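Local coordinates for protein beta-galactosidase (Bacillus circulans subsp. alkalophilus, PDB 3TTY) that hydrolyses terminal beta-linked galactose residues from beta-galactosides, binding galactose in the pocket of a TIM-barrel glycoside hydrolase, at residues E556-Y561 with Q581-A586. Residues are numbered along the deposited sequence; the frame is centred on the assembly and turned at random.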
# COMPACT_ATOMS: atom_id res chain seq x y z
N GLU A 556 9.20 17.56 42.88
CA GLU A 556 8.00 18.37 43.08
C GLU A 556 7.09 18.23 41.86
O GLU A 556 7.57 18.16 40.73
CB GLU A 556 8.41 19.83 43.26
CG GLU A 556 7.26 20.84 43.33
CD GLU A 556 7.76 22.29 43.35
OE1 GLU A 556 8.96 22.53 43.07
OE2 GLU A 556 6.94 23.19 43.65
N VAL A 557 5.78 18.17 42.11
CA VAL A 557 4.78 18.07 41.04
C VAL A 557 4.31 19.47 40.65
O VAL A 557 3.81 20.22 41.49
CB VAL A 557 3.56 17.23 41.48
CG1 VAL A 557 2.50 17.17 40.38
CG2 VAL A 557 4.00 15.81 41.88
N LEU A 558 4.47 19.82 39.38
CA LEU A 558 4.08 21.15 38.91
C LEU A 558 2.76 21.12 38.16
O LEU A 558 2.09 22.15 38.04
CB LEU A 558 5.18 21.76 38.03
CG LEU A 558 6.55 21.91 38.67
CD1 LEU A 558 7.53 22.49 37.69
CD2 LEU A 558 6.48 22.77 39.93
N ALA A 559 2.37 19.95 37.67
CA ALA A 559 1.15 19.78 36.89
C ALA A 559 0.70 18.33 36.87
O ALA A 559 1.53 17.42 36.94
CB ALA A 559 1.33 20.30 35.46
N GLU A 560 -0.61 18.12 36.76
CA GLU A 560 -1.21 16.79 36.81
C GLU A 560 -2.12 16.54 35.62
O GLU A 560 -2.60 17.49 34.99
CB GLU A 560 -2.04 16.67 38.09
CG GLU A 560 -1.33 17.18 39.32
CD GLU A 560 -2.24 17.23 40.54
OE1 GLU A 560 -3.46 17.44 40.36
OE2 GLU A 560 -1.71 17.05 41.66
N TYR A 561 -2.38 15.27 35.33
CA TYR A 561 -3.33 14.92 34.27
C TYR A 561 -4.74 15.37 34.63
O TYR A 561 -5.10 15.46 35.81
CB TYR A 561 -3.33 13.41 34.01
CG TYR A 561 -2.08 12.87 33.36
CD1 TYR A 561 -1.24 12.02 34.05
CD2 TYR A 561 -1.75 13.20 32.04
CE1 TYR A 561 -0.10 11.51 33.47
CE2 TYR A 561 -0.61 12.70 31.45
CZ TYR A 561 0.21 11.85 32.17
OH TYR A 561 1.34 11.33 31.60
N GLN A 581 18.61 21.20 38.30
CA GLN A 581 17.18 20.88 38.29
C GLN A 581 16.94 19.93 37.14
O GLN A 581 17.58 20.05 36.09
CB GLN A 581 16.35 22.11 37.92
CG GLN A 581 16.44 23.29 38.83
CD GLN A 581 17.73 24.04 38.71
OE1 GLN A 581 18.38 24.28 39.71
NE2 GLN A 581 18.09 24.44 37.50
N SER A 582 15.99 19.02 37.29
CA SER A 582 15.58 18.17 36.19
C SER A 582 14.06 18.15 36.06
O SER A 582 13.33 18.12 37.05
CB SER A 582 16.13 16.75 36.33
OG SER A 582 15.52 16.08 37.42
N TYR A 583 13.59 18.19 34.81
CA TYR A 583 12.17 18.26 34.51
C TYR A 583 11.74 17.05 33.70
O TYR A 583 12.31 16.75 32.65
CB TYR A 583 11.86 19.54 33.72
CG TYR A 583 12.05 20.83 34.50
CD1 TYR A 583 10.99 21.41 35.18
CD2 TYR A 583 13.29 21.46 34.55
CE1 TYR A 583 11.15 22.58 35.88
CE2 TYR A 583 13.46 22.62 35.27
CZ TYR A 583 12.38 23.18 35.93
OH TYR A 583 12.53 24.35 36.64
N TYR A 584 10.73 16.34 34.18
CA TYR A 584 10.20 15.20 33.47
C TYR A 584 8.84 15.55 32.88
O TYR A 584 7.94 15.97 33.60
CB TYR A 584 10.06 14.02 34.42
CG TYR A 584 9.84 12.69 33.75
CD1 TYR A 584 10.92 11.87 33.43
CD2 TYR A 584 8.56 12.23 33.45
CE1 TYR A 584 10.73 10.64 32.83
CE2 TYR A 584 8.36 10.99 32.84
CZ TYR A 584 9.45 10.20 32.54
OH TYR A 584 9.29 8.97 31.94
N VAL A 585 8.70 15.38 31.57
CA VAL A 585 7.44 15.69 30.89
C VAL A 585 6.78 14.39 30.48
O VAL A 585 7.21 13.76 29.51
CB VAL A 585 7.68 16.56 29.62
CG1 VAL A 585 6.36 16.99 29.01
CG2 VAL A 585 8.53 17.79 29.97
N ALA A 586 5.73 14.00 31.21
CA ALA A 586 5.18 12.64 31.10
C ALA A 586 4.30 12.38 29.89
O ALA A 586 3.80 11.28 29.72
CB ALA A 586 4.44 12.25 32.39
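Tyr561 and Ala586 form the tighter end of a contact that illustrates how segments on strands separated by a third can still meet when a side chain from one reaches over, as Tyr561 does here and Leu558 and Tyr583 do between them. The phenol OH of Tyr561 lies 3.3 Å from CB of Ala586, and it also comes within 3.1 Å of the carbonyl O of Ala586. The latter approach is a close contact rather than an assigned bond; the hydroxyl is hydrogen-bonded to the backbone O of Asp548. Ala586 CB approaches the Tyr561 ring obliquely, 4.3 Å from CZ. With CG of Tyr561 anti to its carbonyl carbon (chi1 -70°), the ring carries its hydroxyl across to Ala586, just past the end of strand 580-585, although the two CA atoms stay 9.4 Å apart. Tyr566 packs edge-to-face with the same ring.

Such spacing follows from the mixed sheet in the trimerisation domain: strand 570-577 runs between the two and is antiparallel to both, leaving 556-561 and 580-585 parallel, with end-to-end directions 5° apart. On strand 556-561, a classic beta bulge sets two residues, Leu558 and Ala559, opposite Leu572; both share backbone hydrogen bonds with it.

At the other end the fit is looser. A single apolar approach joins Leu558 CD1 to CE1 of Tyr583 at 4.0 Å, and the methyl arrives at the ring's edge, near its plane. Tyr583 is buried, its hydroxyl hydrogen-bonded to Glu604 and Arg574, and it also touches Leu601 of helix 591-604. Leu558, which also touches Trp534, is partly exposed to solvent.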